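PDB 5O51: Rho guanyl nucleotide exchange factor (Rom2), putative from Aspergillus fumigatus Af293, which probably acts as a guanine-nucleotide exchange factor for Rho-type GTPases, represented here by its CNH domain, a seven-bladed beta-propeller. Local coordinates for residues N237-L242 / S248-R253; G255-A258 / W262-S265; S182-R187 / R196-V201; Y277-A282 / I288-I293. One frame throughout, in Å; residues are numbered along the deposited sequence.

How the interactions relate
Three consecutive blades of the propeller are sampled. Interactions 1 and 4 repeat one theme: each zips the second and third strands of a blade by antiparallel backbone bonds, and both are mostly buried, with apolar side chains packed between blades. Their blades meet where Leu241 and Phe250 of interaction 1 touch Ile293 of interaction 4. Interaction 2 continues the blade of interaction 1 toward the surface, its centre about 23 Å from that of the chain, and is small and polar: one arginine and a water hold a backbone carbonyl beside an exposed lysine. Interaction 3, small and partly buried in the preceding blade, spans first and third strands with no bond across; its Phe198 touches Leu242 of interaction 1.

Interaction 1. Residues N237-L242 / S248-R253; sequences NGEFLL and SFFVNR
The beta hairpin at the middle of a four-stranded propeller blade places Phe240 opposite Val251 and Leu242 opposite Phe249 as antiparallel hydrogen-bonded pairs, the two strand directions 161° apart. Phe240 N to Val251 O and Val251 N to Phe240 O both measure 2.9 Å. Leu242 N reaches Phe249 O at 2.9 Å, and the return bond, Phe249 N to Leu242 O, is slightly longer at 3.1 Å. Between them lies the non-hydrogen-bonded pair Leu241 and Phe250, whose side chains share one face. With CG anti to the backbone N (chi1 176°), Leu241 brings CD1 over the centre of the Phe250 ring, 4.1 Å from its centroid and 12° off the normal, a CH-pi contact. On the other face, Leu242 CD1 touches two partners, Val251 CG1 at 3.8 Å and Phe249 CE2 at 4.0 Å. Glu239 extends its carboxylate past the Phe250 ring to a salt bridge with Arg259, which also makes a cation-pi contact with that ring. Leu241 and Phe250 pack on Ile293 of the following blade, while Leu242 meets Phe198 of the preceding one. The backbone polar groups of the two bonded pairs are thus satisfied inside the hairpin, and what it offers to the adjoining blades is largely hydrocarbon, as suits an inner strand pair sandwiched between blades.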
loop_
_atom_site.group_PDB
_atom_site.type_symbol
_atom_site.label_atom_id
_atom_site.label_comp_id
_atom_site.label_asym_id
_atom_site.label_seq_id
_atom_site.Cartn_x
_atom_site.Cartn_y
_atom_site.Cartn_z
ATOM N N ASN A 237 8.398 -12.455 -14.355
ATOM C CA ASN A 237 8.988 -12.695 -15.694
ATOM C C ASN A 237 8.475 -11.576 -16.600
ATOM O O ASN A 237 8.388 -10.420 -16.154
ATOM C CB ASN A 237 8.588 -14.082 -16.254
ATOM C CG ASN A 237 8.633 -15.166 -15.203
ATOM O OD1 ASN A 237 7.690 -15.978 -15.079
ATOM N ND2 ASN A 237 9.724 -15.183 -14.417
ATOM N N GLY A 238 8.078 -11.900 -17.828
ATOM C CA GLY A 238 7.301 -10.937 -18.631
ATOM C C GLY A 238 5.787 -11.103 -18.608
ATOM O O GLY A 238 5.135 -10.721 -19.576
ATOM N N GLU A 239 5.232 -11.695 -17.540
ATOM C CA GLU A 239 3.768 -11.685 -17.289
ATOM C C GLU A 239 3.482 -10.741 -16.090
ATOM O O GLU A 239 4.312 -10.599 -15.211
ATOM C CB GLU A 239 3.235 -13.104 -16.967
ATOM C CG GLU A 239 3.660 -14.248 -17.896
ATOM C CD GLU A 239 3.307 -15.660 -17.361
ATOM O OE1 GLU A 239 3.308 -15.924 -16.119
ATOM O OE2 GLU A 239 3.027 -16.535 -18.213
ATOM N N PHE A 240 2.293 -10.151 -16.044
ATOM C CA PHE A 240 1.799 -9.453 -14.845
ATOM C C PHE A 240 0.675 -10.217 -14.166
ATOM O O PHE A 240 -0.246 -10.681 -14.846
ATOM C CB PHE A 240 1.254 -8.127 -15.256
ATOM C CG PHE A 240 2.280 -7.230 -15.867
ATOM C CD1 PHE A 240 2.650 -7.379 -17.207
ATOM C CD2 PHE A 240 2.865 -6.217 -15.128
ATOM C CE1 PHE A 240 3.590 -6.528 -17.792
ATOM C CE2 PHE A 240 3.799 -5.353 -15.707
ATOM C CZ PHE A 240 4.165 -5.510 -17.033
ATOM N N LEU A 241 0.757 -10.343 -12.847
ATOM C CA LEU A 241 -0.335 -10.842 -12.026
ATOM C C LEU A 241 -1.184 -9.684 -11.615
ATOM O O LEU A 241 -0.675 -8.774 -10.937
ATOM C CB LEU A 241 0.160 -11.560 -10.790
ATOM C CG LEU A 241 -0.940 -12.044 -9.782
ATOM C CD1 LEU A 241 -1.835 -13.078 -10.442
ATOM C CD2 LEU A 241 -0.306 -12.657 -8.563
ATOM N N LEU A 242 -2.453 -9.709 -12.038
ATOM C CA LEU A 242 -3.436 -8.668 -11.763
ATOM C C LEU A 242 -4.380 -9.122 -10.658
ATOM O O LEU A 242 -4.933 -10.234 -10.730
ATOM C CB LEU A 242 -4.206 -8.385 -13.032
ATOM C CG LEU A 242 -3.384 -7.795 -14.219
ATOM C CD1 LEU A 242 -4.364 -7.537 -15.372
ATOM C CD2 LEU A 242 -2.740 -6.450 -13.937
ATOM N N SER A 248 -8.232 -12.895 -9.355
ATOM C CA SER A 248 -6.876 -12.689 -9.814
ATOM C C SER A 248 -6.617 -13.489 -11.052
ATOM O O SER A 248 -7.116 -14.605 -11.169
ATOM C CB SER A 248 -5.842 -13.007 -8.709
ATOM O OG SER A 248 -5.881 -11.994 -7.726
ATOM N N PHE A 249 -5.798 -12.919 -11.966
ATOM C CA PHE A 249 -5.322 -13.676 -13.108
ATOM C C PHE A 249 -4.073 -13.044 -13.762
ATOM O O PHE A 249 -3.659 -11.905 -13.454
ATOM C CB PHE A 249 -6.451 -13.789 -14.126
ATOM C CG PHE A 249 -6.930 -12.453 -14.605
ATOM C CD1 PHE A 249 -7.891 -11.768 -13.912
ATOM C CD2 PHE A 249 -6.325 -11.860 -15.699
ATOM C CE1 PHE A 249 -8.272 -10.503 -14.304
ATOM C CE2 PHE A 249 -6.719 -10.624 -16.123
ATOM C CZ PHE A 249 -7.708 -9.951 -15.441
ATOM N N PHE A 250 -3.483 -13.780 -14.702
ATOM C CA PHE A 250 -2.248 -13.289 -15.381
ATOM C C PHE A 250 -2.516 -12.636 -16.760
ATOM O O PHE A 250 -3.378 -13.120 -17.536
ATOM C CB PHE A 250 -1.308 -14.445 -15.596
ATOM C CG PHE A 250 -0.709 -14.983 -14.379
ATOM C CD1 PHE A 250 0.432 -14.400 -13.846
ATOM C CD2 PHE A 250 -1.219 -16.145 -13.790
ATOM C CE1 PHE A 250 0.991 -14.892 -12.692
ATOM C CE2 PHE A 250 -0.636 -16.654 -12.663
ATOM C CZ PHE A 250 0.461 -16.028 -12.102
ATOM N N VAL A 251 -1.741 -11.613 -17.115
ATOM C CA VAL A 251 -1.682 -11.116 -18.532
ATOM C C VAL A 251 -0.240 -11.030 -19.039
ATOM O O VAL A 251 0.715 -11.158 -18.222
ATOM C CB VAL A 251 -2.371 -9.775 -18.808
ATOM C CG1 VAL A 251 -3.833 -9.824 -18.423
ATOM C CG2 VAL A 251 -1.660 -8.612 -18.168
ATOM N N ASN A 252 -0.092 -10.831 -20.366
ATOM C CA ASN A 252 1.244 -10.731 -21.009
ATOM C C ASN A 252 1.916 -9.355 -21.222
ATOM O O ASN A 252 3.140 -9.324 -21.444
ATOM C CB ASN A 252 1.279 -11.475 -22.366
ATOM C CG ASN A 252 0.453 -10.794 -23.451
ATOM O OD1 ASN A 252 -0.053 -9.654 -23.316
ATOM N ND2 ASN A 252 0.260 -11.530 -24.533
ATOM N N ARG A 253 1.170 -8.251 -21.183
ATOM C CA ARG A 253 1.707 -6.921 -21.656
ATOM C C ARG A 253 1.273 -6.769 -23.093
ATOM O O ARG A 253 1.607 -7.589 -23.915
ATOM C CB ARG A 253 3.234 -6.674 -21.436
ATOM C CG ARG A 253 4.071 -6.172 -22.604
ATOM C CD ARG A 253 4.389 -7.244 -23.646
ATOM N NE ARG A 253 5.815 -7.520 -23.850
ATOM C CZ ARG A 253 6.619 -6.920 -24.741
ATOM N NH1 ARG A 253 6.193 -5.942 -25.545
ATOM N NH2 ARG A 253 7.891 -7.296 -24.818
#

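Interaction 2. Residues G255-A258 / W262-S265; sequences GWRA and WKIS
Arg257 carries this contact, reaching across the loop that leads to the outer strand of the blade to grip the backbone carbonyl of Trp262. The two segments bury only about 100 Å² between them, nearly half of it from Arg257. Its CG stands anti to the backbone N (chi1 180°), and a bend at chi2 turns the otherwise extended chain so that the guanidinium arrives edge-on. Arg257 NH2 lies 2.7 Å from Trp262 O, with an N-H...O angle of 158°. The oxygen sits in the guanidinium plane, yet the nitrogen stands 49° out of the carbonyl plane, so the bond is straight at the donor but does not meet a lone pair of the acceptor. A water gives the same two groups a second link: it accepts from Arg257 NE at 3.0 Å and can donate to Trp262 O at 2.6 Å. With NE and NH2 both tied to one carbonyl, directly or through this water, rotation of the guanidinium is restrained. Lys263 adds a light contact, its CB 3.8 Å from Arg257 NH2. Its extended chain carries NZ away, 7.0 Å from Arg257 NH2, which should limit repulsion between like charges, and Lys263 makes a cation-pi contact with Phe221. The Trp262 indole leads away from Arg257 to meet the Phe250 ring on strand 247-251. Backbone bonds from Ala258 to Phe250 and from Ile264 to Ser248 fasten the chain to that strand at two points, with strand 264-265 forming the outer edge of the sheet.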
loop_
_atom_site.group_PDB
_atom_site.type_symbol
_atom_site.label_atom_id
_atom_site.label_comp_id
_atom_site.label_asym_id
_atom_site.label_seq_id
_atom_site.Cartn_x
_atom_site.Cartn_y
_atom_site.Cartn_z
ATOM N N GLY A 255 -1.758 -6.544 -22.391
ATOM C CA GLY A 255 -2.901 -7.041 -21.614
ATOM C C GLY A 255 -3.704 -8.127 -22.253
ATOM O O GLY A 255 -4.947 -8.045 -22.313
ATOM N N TRP A 256 -2.991 -9.123 -22.771
ATOM C CA TRP A 256 -3.645 -10.277 -23.367
ATOM C C TRP A 256 -3.494 -11.394 -22.350
ATOM O O TRP A 256 -2.438 -11.491 -21.703
ATOM C CB TRP A 256 -3.032 -10.649 -24.743
ATOM C CG TRP A 256 -3.952 -11.512 -25.541
ATOM C CD1 TRP A 256 -4.033 -12.878 -25.507
ATOM C CD2 TRP A 256 -4.971 -11.068 -26.465
ATOM N NE1 TRP A 256 -5.026 -13.314 -26.359
ATOM C CE2 TRP A 256 -5.624 -12.230 -26.950
ATOM C CE3 TRP A 256 -5.386 -9.801 -26.935
ATOM C CZ2 TRP A 256 -6.684 -12.167 -27.863
ATOM C CZ3 TRP A 256 -6.424 -9.747 -27.842
ATOM C CH2 TRP A 256 -7.060 -10.927 -28.304
ATOM N N ARG A 257 -4.538 -12.213 -22.186
ATOM C CA ARG A 257 -4.536 -13.235 -21.128
ATOM C C ARG A 257 -3.310 -14.140 -21.273
ATOM O O ARG A 257 -2.867 -14.414 -22.380
ATOM C CB ARG A 257 -5.810 -14.064 -21.166
ATOM C CG ARG A 257 -5.942 -15.169 -20.130
ATOM C CD ARG A 257 -6.378 -14.586 -18.803
ATOM N NE ARG A 257 -6.718 -15.598 -17.790
ATOM C CZ ARG A 257 -7.913 -16.161 -17.614
ATOM N NH1 ARG A 257 -8.966 -15.885 -18.411
ATOM N NH2 ARG A 257 -8.059 -17.032 -16.622
ATOM N N ALA A 258 -2.776 -14.587 -20.151
ATOM C CA ALA A 258 -1.779 -15.645 -20.110
ATOM C C ALA A 258 -2.245 -16.711 -19.083
ATOM O O ALA A 258 -3.009 -16.403 -18.178
ATOM C CB ALA A 258 -0.402 -15.060 -19.731
ATOM N N TRP A 262 -6.032 -20.584 -15.846
ATOM C CA TRP A 262 -5.647 -20.262 -14.447
ATOM C C TRP A 262 -6.429 -19.075 -14.039
ATOM O O TRP A 262 -6.372 -18.031 -14.695
ATOM C CB TRP A 262 -4.136 -19.946 -14.349
ATOM C CG TRP A 262 -3.524 -19.899 -12.952
ATOM C CD1 TRP A 262 -2.804 -20.881 -12.351
ATOM C CD2 TRP A 262 -3.541 -18.791 -12.020
ATOM N NE1 TRP A 262 -2.355 -20.452 -11.143
ATOM C CE2 TRP A 262 -2.814 -19.177 -10.914
ATOM C CE3 TRP A 262 -4.104 -17.515 -12.038
ATOM C CZ2 TRP A 262 -2.668 -18.361 -9.792
ATOM C CZ3 TRP A 262 -3.928 -16.683 -10.921
ATOM C CH2 TRP A 262 -3.229 -17.117 -9.822
ATOM N N LYS A 263 -7.172 -19.230 -12.947
ATOM C CA LYS A 263 -7.995 -18.149 -12.413
ATOM C C LYS A 263 -8.323 -18.421 -10.909
ATOM O O LYS A 263 -8.715 -19.562 -10.540
ATOM C CB LYS A 263 -9.323 -18.088 -13.184
ATOM C CG LYS A 263 -10.260 -16.952 -12.792
ATOM C CD LYS A 263 -11.661 -17.082 -13.358
ATOM C CE LYS A 263 -12.544 -15.961 -12.809
ATOM N NZ LYS A 263 -13.979 -16.184 -13.033
ATOM N N ILE A 264 -8.238 -17.362 -10.082
ATOM C CA ILE A 264 -8.684 -17.407 -8.663
ATOM C C ILE A 264 -9.845 -16.464 -8.543
ATOM O O ILE A 264 -9.794 -15.335 -9.031
ATOM C CB ILE A 264 -7.560 -16.940 -7.676
ATOM C CG1 ILE A 264 -6.396 -17.929 -7.674
ATOM C CG2 ILE A 264 -8.076 -16.692 -6.267
ATOM C CD1 ILE A 264 -5.120 -17.358 -7.153
ATOM N N SER A 265 -10.889 -16.928 -7.884
ATOM C CA SER A 265 -11.972 -16.070 -7.428
ATOM C C SER A 265 -11.868 -16.034 -5.909
ATOM O O SER A 265 -11.963 -17.093 -5.272
ATOM C CB SER A 265 -13.358 -16.646 -7.860
ATOM O OG SER A 265 -13.684 -16.179 -9.191
HETATM O O HOH W 1 -4.646 -16.513 -15.828
#

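Interaction 3. Residues S182-R187 / R196-V201; sequences SIHFLR and RGFEVV
His184 and Ser182 both lie against the ring of Phe198, joining the first and third strands of a four-stranded antiparallel blade of the beta-propeller. Strand 189-194 runs between them in the sheet, which explains the 9.0 Å between Ser182 CA and Phe198 CA and the lack of backbone pairing; no side-chain hydrogen bond crosses either. Side chains therefore bridge the gap above the intervening strand, burying about 101 Å² in all. The van der Waals contacts converge on one ring atom. Phe198 CE1 approaches Ser182 OG to 4.3 Å, and the imidazole of His184 comes to the same atom. The Phe198 CG lies beside the backbone N (chi1 -76°), and this brings the end of the ring nearer to the first strand. The polar interactions stay on the first strand or pass to the next blade. A weak hydrogen bond of 3.5 Å runs from His184 NE2 to Ser182 OG, and His184 NE2 also makes a weak bond to Ile231 O. This pattern is consistent with a proton on that nitrogen. The Ser182 hydroxyl has a stronger partner in Pro230 O. The Phe198 ring also touches Pro230 and Ile233 and meets the Tyr244 ring, so it lies between two blades. Its closest approach to residues 182-187 is from Phe198 CE1 to His184 CD2, 4.2 Å.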
loop_
_atom_site.group_PDB
_atom_site.type_symbol
_atom_site.label_atom_id
_atom_site.label_comp_id
_atom_site.label_asym_id
_atom_site.label_seq_id
_atom_site.Cartn_x
_atom_site.Cartn_y
_atom_site.Cartn_z
ATOM N N SER A 182 -6.481 2.580 -6.609
ATOM C CA SER A 182 -5.042 2.402 -6.435
ATOM C C SER A 182 -4.175 3.007 -7.544
ATOM O O SER A 182 -4.651 3.338 -8.606
ATOM C CB SER A 182 -4.773 0.917 -6.386
ATOM O OG SER A 182 -5.118 0.282 -7.601
ATOM N N ILE A 183 -2.880 3.069 -7.310
ATOM C CA ILE A 183 -1.949 3.539 -8.329
ATOM C C ILE A 183 -0.582 2.827 -8.342
ATOM O O ILE A 183 0.002 2.561 -7.328
ATOM C CB ILE A 183 -1.814 5.092 -8.234
ATOM C CG1 ILE A 183 -1.357 5.680 -9.552
ATOM C CG2 ILE A 183 -0.882 5.508 -7.095
ATOM C CD1 ILE A 183 -1.602 7.169 -9.635
ATOM N N HIS A 184 -0.065 2.546 -9.522
ATOM C CA HIS A 184 1.150 1.738 -9.713
ATOM C C HIS A 184 2.056 2.382 -10.756
ATOM O O HIS A 184 1.583 2.940 -11.753
ATOM C CB HIS A 184 0.772 0.291 -10.143
ATOM C CG HIS A 184 -0.178 -0.367 -9.187
ATOM N ND1 HIS A 184 0.253 -1.083 -8.094
ATOM C CD2 HIS A 184 -1.525 -0.297 -9.086
ATOM C CE1 HIS A 184 -0.789 -1.458 -7.385
ATOM N NE2 HIS A 184 -1.881 -0.987 -7.961
ATOM N N PHE A 185 3.350 2.362 -10.485
ATOM C CA PHE A 185 4.357 2.820 -11.447
ATOM C C PHE A 185 4.721 1.661 -12.333
ATOM O O PHE A 185 5.169 0.641 -11.808
ATOM C CB PHE A 185 5.584 3.289 -10.701
ATOM C CG PHE A 185 5.368 4.585 -9.983
ATOM C CD1 PHE A 185 5.403 5.802 -10.688
ATOM C CD2 PHE A 185 5.089 4.598 -8.620
ATOM C CE1 PHE A 185 5.217 7.004 -10.016
ATOM C CE2 PHE A 185 4.890 5.786 -7.951
ATOM C CZ PHE A 185 4.957 6.991 -8.640
ATOM N N LEU A 186 4.466 1.806 -13.639
ATOM C CA LEU A 186 4.915 0.846 -14.661
ATOM C C LEU A 186 5.821 1.544 -15.659
ATOM O O LEU A 186 5.317 2.098 -16.644
ATOM C CB LEU A 186 3.742 0.319 -15.449
ATOM C CG LEU A 186 2.798 -0.656 -14.799
ATOM C CD1 LEU A 186 1.625 -0.852 -15.771
ATOM C CD2 LEU A 186 3.548 -1.956 -14.456
ATOM N N ARG A 187 7.130 1.532 -15.382
ATOM C CA ARG A 187 8.180 2.109 -16.255
ATOM C C ARG A 187 7.702 3.059 -17.365
ATOM O O ARG A 187 7.370 2.615 -18.469
ATOM C CB ARG A 187 8.993 0.985 -16.894
ATOM C CG ARG A 187 8.163 -0.093 -17.580
ATOM C CD ARG A 187 9.058 -1.113 -18.266
ATOM N NE ARG A 187 9.237 -0.836 -19.683
ATOM C CZ ARG A 187 9.591 -1.732 -20.612
ATOM N NH1 ARG A 187 9.850 -3.010 -20.306
ATOM N NH2 ARG A 187 9.694 -1.339 -21.874
ATOM N N ARG A 196 -13.545 1.316 -13.710
ATOM C CA ARG A 196 -13.716 0.667 -15.024
ATOM C C ARG A 196 -12.615 -0.344 -15.323
ATOM O O ARG A 196 -12.723 -1.141 -16.282
ATOM C CB ARG A 196 -13.727 1.718 -16.138
ATOM C CG ARG A 196 -15.045 2.491 -16.275
ATOM C CD ARG A 196 -15.048 3.342 -17.542
ATOM N NE ARG A 196 -13.721 3.934 -17.806
ATOM C CZ ARG A 196 -13.333 5.193 -17.555
ATOM N NH1 ARG A 196 -14.154 6.107 -17.029
ATOM N NH2 ARG A 196 -12.084 5.555 -17.858
ATOM N N GLY A 197 -11.551 -0.282 -14.526
ATOM C CA GLY A 197 -10.422 -1.203 -14.600
ATOM C C GLY A 197 -9.099 -0.485 -14.407
ATOM O O GLY A 197 -9.008 0.720 -14.072
ATOM N N PHE A 198 -8.049 -1.227 -14.651
ATOM C CA PHE A 198 -6.733 -0.650 -14.761
ATOM C C PHE A 198 -6.596 0.217 -16.051
ATOM O O PHE A 198 -6.713 -0.306 -17.156
ATOM C CB PHE A 198 -5.727 -1.799 -14.742
ATOM C CG PHE A 198 -5.476 -2.414 -13.356
ATOM C CD1 PHE A 198 -4.979 -1.643 -12.301
ATOM C CD2 PHE A 198 -5.657 -3.789 -13.142
ATOM C CE1 PHE A 198 -4.711 -2.235 -11.076
ATOM C CE2 PHE A 198 -5.361 -4.393 -11.912
ATOM C CZ PHE A 198 -4.892 -3.607 -10.883
ATOM N N GLU A 199 -6.358 1.519 -15.908
ATOM C CA GLU A 199 -6.176 2.406 -17.064
ATOM C C GLU A 199 -4.766 3.005 -17.032
ATOM O O GLU A 199 -4.352 3.651 -16.067
ATOM C CB GLU A 199 -7.242 3.524 -17.121
ATOM C CG GLU A 199 -8.711 3.071 -16.975
ATOM C CD GLU A 199 -9.380 2.499 -18.236
ATOM O OE1 GLU A 199 -8.971 2.833 -19.373
ATOM O OE2 GLU A 199 -10.362 1.723 -18.084
ATOM N N VAL A 200 -4.041 2.790 -18.118
ATOM C CA VAL A 200 -2.643 3.199 -18.238
ATOM C C VAL A 200 -2.567 4.640 -18.749
ATOM O O VAL A 200 -3.276 5.001 -19.674
ATOM C CB VAL A 200 -1.920 2.231 -19.171
ATOM C CG1 VAL A 200 -0.435 2.542 -19.266
ATOM C CG2 VAL A 200 -2.141 0.806 -18.687
ATOM N N VAL A 201 -1.714 5.455 -18.126
ATOM C CA VAL A 201 -1.666 6.919 -18.321
ATOM C C VAL A 201 -0.221 7.344 -18.491
ATOM O O VAL A 201 0.648 6.979 -17.704
ATOM C CB VAL A 201 -2.319 7.668 -17.140
ATOM C CG1 VAL A 201 -1.783 9.093 -16.962
ATOM C CG2 VAL A 201 -3.825 7.699 -17.347
#

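Interaction 4. Residues Y277-A282 / I288-I293; sequences YPYILA and IEIRHI
Pro278 to Ala282 pair antiparallel with Glu289 to Ile293 through five backbone hydrogen bonds, the strand axes 4.7 Å apart at closest and 157° between their directions. Ile280 and Arg291, like Ala282 and Glu289, exchange two bonds each, and Ile293 N adds one to Pro278 O at 2.9 Å, just after the cis peptide preceding Pro278. At this end Tyr277 CE2 presses on Ile293 CG2 at 3.4 Å, a tight fit. Pro278 CB lies over a face of the His292 imidazole, 4.1 Å from its centroid and 27° off the normal, a CH-pi contact. On the same face as His292, Leu281 and Ile290 run side by side, with Leu281 CG 3.9 Å from Ile290 CG1. On the other face Arg291, bent at chi2, grips Glu289 OE2 side-on from two nitrogens, NE at 2.7 Å and NH2 at 2.8 Å; the second oxygen, OE1, accepts from Glu267 N. These are the inner two strands of their blade. Strand 272-276 flanks them through Leu281 and strand 298-303 through Ile288 and Ile290, while Ile280 and Ile293 reach Leu241 on strand 239-244 of the preceding blade.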
loop_
_atom_site.group_PDB
_atom_site.type_symbol
_atom_site.label_atom_id
_atom_site.label_comp_id
_atom_site.label_asym_id
_atom_site.label_seq_id
_atom_site.Cartn_x
_atom_site.Cartn_y
_atom_site.Cartn_z
ATOM N N TYR A 277 6.478 -15.930 -2.846
ATOM C CA TYR A 277 6.563 -17.189 -3.662
ATOM C C TYR A 277 6.800 -18.418 -2.793
ATOM O O TYR A 277 7.618 -18.346 -1.889
ATOM C CB TYR A 277 7.605 -17.078 -4.799
ATOM C CG TYR A 277 7.343 -18.106 -5.925
ATOM C CD1 TYR A 277 7.711 -19.453 -5.750
ATOM C CD2 TYR A 277 6.727 -17.741 -7.157
ATOM C CE1 TYR A 277 7.458 -20.399 -6.724
ATOM C CE2 TYR A 277 6.473 -18.721 -8.144
ATOM C CZ TYR A 277 6.835 -20.042 -7.887
ATOM O OH TYR A 277 6.635 -21.075 -8.772
ATOM N N PRO A 278 6.063 -19.535 -2.969
ATOM C CA PRO A 278 5.030 -19.777 -3.972
ATOM C C PRO A 278 3.598 -19.335 -3.523
ATOM O O PRO A 278 2.614 -19.878 -4.048
ATOM C CB PRO A 278 5.102 -21.316 -4.113
ATOM C CG PRO A 278 5.362 -21.749 -2.729
ATOM C CD PRO A 278 6.181 -20.693 -2.056
ATOM N N TYR A 279 3.469 -18.357 -2.614
ATOM C CA TYR A 279 2.118 -18.011 -2.105
ATOM C C TYR A 279 1.633 -16.637 -2.539
ATOM O O TYR A 279 2.417 -15.730 -2.773
ATOM C CB TYR A 279 2.055 -18.151 -0.618
ATOM C CG TYR A 279 2.527 -19.494 -0.075
ATOM C CD1 TYR A 279 1.806 -20.666 -0.316
ATOM C CD2 TYR A 279 3.687 -19.588 0.687
ATOM C CE1 TYR A 279 2.220 -21.869 0.187
ATOM C CE2 TYR A 279 4.121 -20.788 1.199
ATOM C CZ TYR A 279 3.383 -21.933 0.957
ATOM O OH TYR A 279 3.800 -23.156 1.454
ATOM N N ILE A 280 0.309 -16.504 -2.689
ATOM C CA ILE A 280 -0.322 -15.212 -2.935
ATOM C C ILE A 280 -1.301 -15.084 -1.794
ATOM O O ILE A 280 -2.090 -16.047 -1.521
ATOM C CB ILE A 280 -0.897 -15.085 -4.362
ATOM C CG1 ILE A 280 -1.836 -13.877 -4.507
ATOM C CG2 ILE A 280 -1.640 -16.321 -4.821
ATOM C CD1 ILE A 280 -1.051 -12.584 -4.538
ATOM N N LEU A 281 -1.206 -13.946 -1.063
ATOM C CA LEU A 281 -2.022 -13.718 0.129
ATOM C C LEU A 281 -3.002 -12.568 -0.134
ATOM O O LEU A 281 -2.591 -11.500 -0.558
ATOM C CB LEU A 281 -1.150 -13.346 1.302
ATOM C CG LEU A 281 -0.210 -14.450 1.872
ATOM C CD1 LEU A 281 1.108 -14.456 1.132
ATOM C CD2 LEU A 281 0.089 -14.268 3.338
ATOM N N ALA A 282 -4.291 -12.806 0.080
ATOM C CA ALA A 282 -5.340 -11.764 -0.051
ATOM C C ALA A 282 -5.840 -11.355 1.317
ATOM O O ALA A 282 -6.356 -12.202 2.035
ATOM C CB ALA A 282 -6.489 -12.326 -0.876
ATOM N N ILE A 288 -7.550 -13.683 6.143
ATOM C CA ILE A 288 -6.494 -13.755 5.138
ATOM C C ILE A 288 -6.636 -15.085 4.390
ATOM O O ILE A 288 -6.644 -16.132 5.023
ATOM C CB ILE A 288 -5.088 -13.764 5.753
ATOM C CG1 ILE A 288 -4.909 -12.578 6.711
ATOM C CG2 ILE A 288 -4.052 -13.674 4.656
ATOM C CD1 ILE A 288 -3.630 -12.616 7.495
ATOM N N GLU A 289 -6.700 -15.017 3.061
ATOM C CA GLU A 289 -6.763 -16.210 2.191
ATOM C C GLU A 289 -5.445 -16.422 1.513
ATOM O O GLU A 289 -5.002 -15.575 0.760
ATOM C CB GLU A 289 -7.890 -16.088 1.142
ATOM C CG GLU A 289 -8.244 -17.387 0.370
ATOM C CD GLU A 289 -9.457 -17.261 -0.574
ATOM O OE1 GLU A 289 -10.296 -16.313 -0.459
ATOM O OE2 GLU A 289 -9.529 -18.101 -1.480
ATOM N N ILE A 290 -4.890 -17.602 1.707
ATOM C CA ILE A 290 -3.575 -17.970 1.117
ATOM C C ILE A 290 -3.691 -19.083 0.016
ATOM O O ILE A 290 -4.157 -20.184 0.312
ATOM C CB ILE A 290 -2.597 -18.365 2.209
ATOM C CG1 ILE A 290 -2.523 -17.226 3.264
ATOM C CG2 ILE A 290 -1.240 -18.735 1.613
ATOM C CD1 ILE A 290 -1.838 -17.718 4.541
ATOM N N ARG A 291 -3.337 -18.712 -1.242
ATOM C CA ARG A 291 -3.320 -19.637 -2.391
ATOM C C ARG A 291 -1.888 -19.855 -2.950
ATOM O O ARG A 291 -1.026 -18.948 -2.907
ATOM C CB ARG A 291 -4.169 -19.142 -3.567
ATOM C CG ARG A 291 -5.624 -18.730 -3.255
ATOM C CD ARG A 291 -6.572 -19.874 -3.329
ATOM N NE ARG A 291 -7.940 -19.424 -3.266
ATOM C CZ ARG A 291 -8.874 -19.574 -4.216
ATOM N NH1 ARG A 291 -8.610 -20.210 -5.375
ATOM N NH2 ARG A 291 -10.110 -19.070 -3.989
ATOM N N HIS A 292 -1.715 -21.044 -3.552
ATOM C CA HIS A 292 -0.520 -21.431 -4.349
ATOM C C HIS A 292 -0.494 -20.791 -5.736
ATOM O O HIS A 292 -1.378 -20.990 -6.533
ATOM C CB HIS A 292 -0.460 -22.944 -4.483
ATOM C CG HIS A 292 0.916 -23.466 -4.698
ATOM N ND1 HIS A 292 1.522 -23.408 -5.918
ATOM C CD2 HIS A 292 1.781 -24.110 -3.872
ATOM C CE1 HIS A 292 2.733 -23.935 -5.835
ATOM N NE2 HIS A 292 2.908 -24.371 -4.604
ATOM N N ILE A 293 0.532 -20.017 -6.039
ATOM C CA ILE A 293 0.632 -19.310 -7.316
ATOM C C ILE A 293 0.698 -20.215 -8.563
ATOM O O ILE A 293 0.307 -19.815 -9.631
ATOM C CB ILE A 293 1.858 -18.316 -7.259
ATOM C CG1 ILE A 293 1.879 -17.306 -8.402
ATOM C CG2 ILE A 293 3.200 -19.053 -7.300
ATOM C CD1 ILE A 293 0.827 -16.225 -8.300
#